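Local atomic coordinates of COPII coat assembly protein SEC16 (Saccharomyces cerevisiae, PDB entry 3MZK), a protein that helps initiate assembly of the COPII coat that forms transport vesicles at the endoplasmic reticulum, contributes to cargo selection and also takes part in autophagy. Residues K359-A363 against Y378-L382. Numbering follows the deposited sequence.
Sequences KIYHA and YTDYL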
loop_
_atom_site.group_PDB
_atom_site.type_symbol
_atom_site.label_atom_id
_atom_site.label_comp_id
_atom_site.label_asym_id
_atom_site.label_seq_id
_atom_site.Cartn_x
_atom_site.Cartn_y
_atom_site.Cartn_z
ATOM N N LYS B 359 -25.001 -28.788 -13.190
ATOM C CA LYS B 359 -26.313 -28.707 -12.552
ATOM C C LYS B 359 -27.390 -29.414 -13.376
ATOM O O LYS B 359 -28.255 -30.101 -12.825
ATOM C CB LYS B 359 -26.715 -27.251 -12.321
ATOM C CG LYS B 359 -25.879 -26.533 -11.285
ATOM C CD LYS B 359 -26.485 -25.185 -10.951
ATOM C CE LYS B 359 -25.598 -24.387 -10.024
ATOM N NZ LYS B 359 -26.133 -23.010 -9.848
ATOM N N ILE B 360 -27.339 -29.233 -14.693
ATOM C CA ILE B 360 -28.279 -29.890 -15.593
ATOM C C ILE B 360 -28.056 -31.393 -15.536
ATOM O O ILE B 360 -29.002 -32.181 -15.494
ATOM C CB ILE B 360 -28.113 -29.397 -17.040
ATOM C CG1 ILE B 360 -28.328 -27.884 -17.116
ATOM C CG2 ILE B 360 -29.078 -30.118 -17.974
ATOM C CD1 ILE B 360 -28.163 -27.327 -18.510
ATOM N N TYR B 361 -26.789 -31.782 -15.531
ATOM C CA TYR B 361 -26.405 -33.178 -15.391
ATOM C C TYR B 361 -26.915 -33.736 -14.067
ATOM O O TYR B 361 -27.273 -34.912 -13.970
ATOM C CB TYR B 361 -24.885 -33.286 -15.487
ATOM C CG TYR B 361 -24.277 -34.525 -14.888
ATOM C CD1 TYR B 361 -24.551 -35.781 -15.405
ATOM C CD2 TYR B 361 -23.394 -34.432 -13.822
ATOM C CE1 TYR B 361 -23.971 -36.911 -14.862
ATOM C CE2 TYR B 361 -22.815 -35.554 -13.273
ATOM C CZ TYR B 361 -23.103 -36.787 -13.796
ATOM O OH TYR B 361 -22.518 -37.893 -13.245
ATOM N N HIS B 362 -26.948 -32.876 -13.053
ATOM C CA HIS B 362 -27.480 -33.231 -11.743
ATOM C C HIS B 362 -28.962 -33.564 -11.890
ATOM O O HIS B 362 -29.410 -34.630 -11.476
ATOM C CB HIS B 362 -27.267 -32.070 -10.763
ATOM C CG HIS B 362 -27.710 -32.353 -9.360
ATOM N ND1 HIS B 362 -27.743 -31.382 -8.383
ATOM C CD2 HIS B 362 -28.138 -33.496 -8.770
ATOM C CE1 HIS B 362 -28.176 -31.912 -7.251
ATOM N NE2 HIS B 362 -28.423 -33.192 -7.459
ATOM N N ALA B 363 -29.714 -32.651 -12.498
ATOM C CA ALA B 363 -31.137 -32.870 -12.760
ATOM C C ALA B 363 -31.377 -34.148 -13.553
ATOM O O ALA B 363 -32.338 -34.868 -13.308
ATOM C CB ALA B 363 -31.734 -31.679 -13.490
ATOM N N TYR B 378 -35.111 -28.307 -10.050
ATOM C CA TYR B 378 -33.858 -27.888 -10.673
ATOM C C TYR B 378 -34.051 -27.279 -12.056
ATOM O O TYR B 378 -33.566 -26.184 -12.328
ATOM C CB TYR B 378 -32.871 -29.053 -10.744
ATOM C CG TYR B 378 -31.940 -29.116 -9.559
ATOM C CD1 TYR B 378 -30.702 -28.483 -9.590
ATOM C CD2 TYR B 378 -32.304 -29.790 -8.402
ATOM C CE1 TYR B 378 -29.850 -28.530 -8.500
ATOM C CE2 TYR B 378 -31.459 -29.843 -7.310
ATOM C CZ TYR B 378 -30.236 -29.213 -7.362
ATOM O OH TYR B 378 -29.395 -29.268 -6.271
ATOM N N THR B 379 -34.758 -27.985 -12.929
ATOM C CA THR B 379 -34.999 -27.477 -14.275
ATOM C C THR B 379 -35.652 -26.094 -14.231
ATOM O O THR B 379 -35.282 -25.198 -14.991
ATOM C CB THR B 379 -35.851 -28.448 -15.126
ATOM O OG1 THR B 379 -37.198 -28.480 -14.636
ATOM C CG2 THR B 379 -35.257 -29.848 -15.092
ATOM N N ASP B 380 -36.612 -25.917 -13.332
ATOM C CA ASP B 380 -37.274 -24.626 -13.179
ATOM C C ASP B 380 -36.296 -23.539 -12.739
ATOM O O ASP B 380 -36.184 -22.492 -13.385
ATOM C CB ASP B 380 -38.440 -24.733 -12.197
ATOM C CG ASP B 380 -39.681 -25.331 -12.835
ATOM O OD1 ASP B 380 -39.601 -25.797 -13.992
ATOM O OD2 ASP B 380 -40.740 -25.341 -12.175
ATOM N N TYR B 381 -35.589 -23.789 -11.643
ATOM C CA TYR B 381 -34.601 -22.838 -11.161
ATOM C C TYR B 381 -33.567 -22.541 -12.237
ATOM O O TYR B 381 -33.185 -21.387 -12.444
ATOM C CB TYR B 381 -33.908 -23.359 -9.903
ATOM C CG TYR B 381 -32.677 -22.566 -9.525
ATOM C CD1 TYR B 381 -32.785 -21.317 -8.924
ATOM C CD2 TYR B 381 -31.406 -23.065 -9.773
ATOM C CE1 TYR B 381 -31.659 -20.589 -8.582
ATOM C CE2 TYR B 381 -30.274 -22.347 -9.435
ATOM C CZ TYR B 381 -30.407 -21.110 -8.840
ATOM O OH TYR B 381 -29.280 -20.394 -8.500
ATOM N N LEU B 382 -33.117 -23.588 -12.921
ATOM C CA LEU B 382 -32.075 -23.444 -13.928
ATOM C C LEU B 382 -32.563 -22.635 -15.119
ATOM O O LEU B 382 -31.779 -21.949 -15.770
ATOM C CB LEU B 382 -31.565 -24.811 -14.377
ATOM C CG LEU B 382 -30.720 -25.559 -13.343
ATOM C CD1 LEU B 382 -30.448 -26.989 -13.786
ATOM C CD2 LEU B 382 -29.421 -24.811 -13.084
#
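Ala363 and Tyr378 bring the backbones of two antiparallel helical segments, 359-363 and 378-382, nearest to each other, their CA atoms 6.0 Å apart; the segment axes approach to 9.9 Å with 156° between their directions. At this point Ala363 CB meets Tyr378 CB at 4.0 Å, with Thr379 CG2 slightly farther off. The Tyr378 ring reaches across to His362 on the neighbouring helix, whose CG stands anti to its backbone N (chi1 -177°) and thereby carries the imidazole to the phenol end. The two planes are inclined at 61°, and His362 CE1 comes to 3.1 Å from Tyr378 OH. That hydroxyl is hydrogen-bonded to Glu337 of helix 330-344, which also packs against His362. Helices 356-368 and 372-387 form a consecutive antiparallel hairpin in the alpha-helical Sec23-binding domain of Sec16, with helix 394-409 packed against both. Farther along the interface, Leu382 packs on Lys359 with both methyls: its CD2 lies 3.6 Å from Lys359 CD, while its CD1 rests by the Lys359 carbonyl and 4.0 Å from Ile360 CG1. Beyond CG the lysine chain is extended, which takes NZ past the leucine to the edge of the Tyr381 ring, 4.2 Å from CE2, where it forms a salt bridge with Glu340.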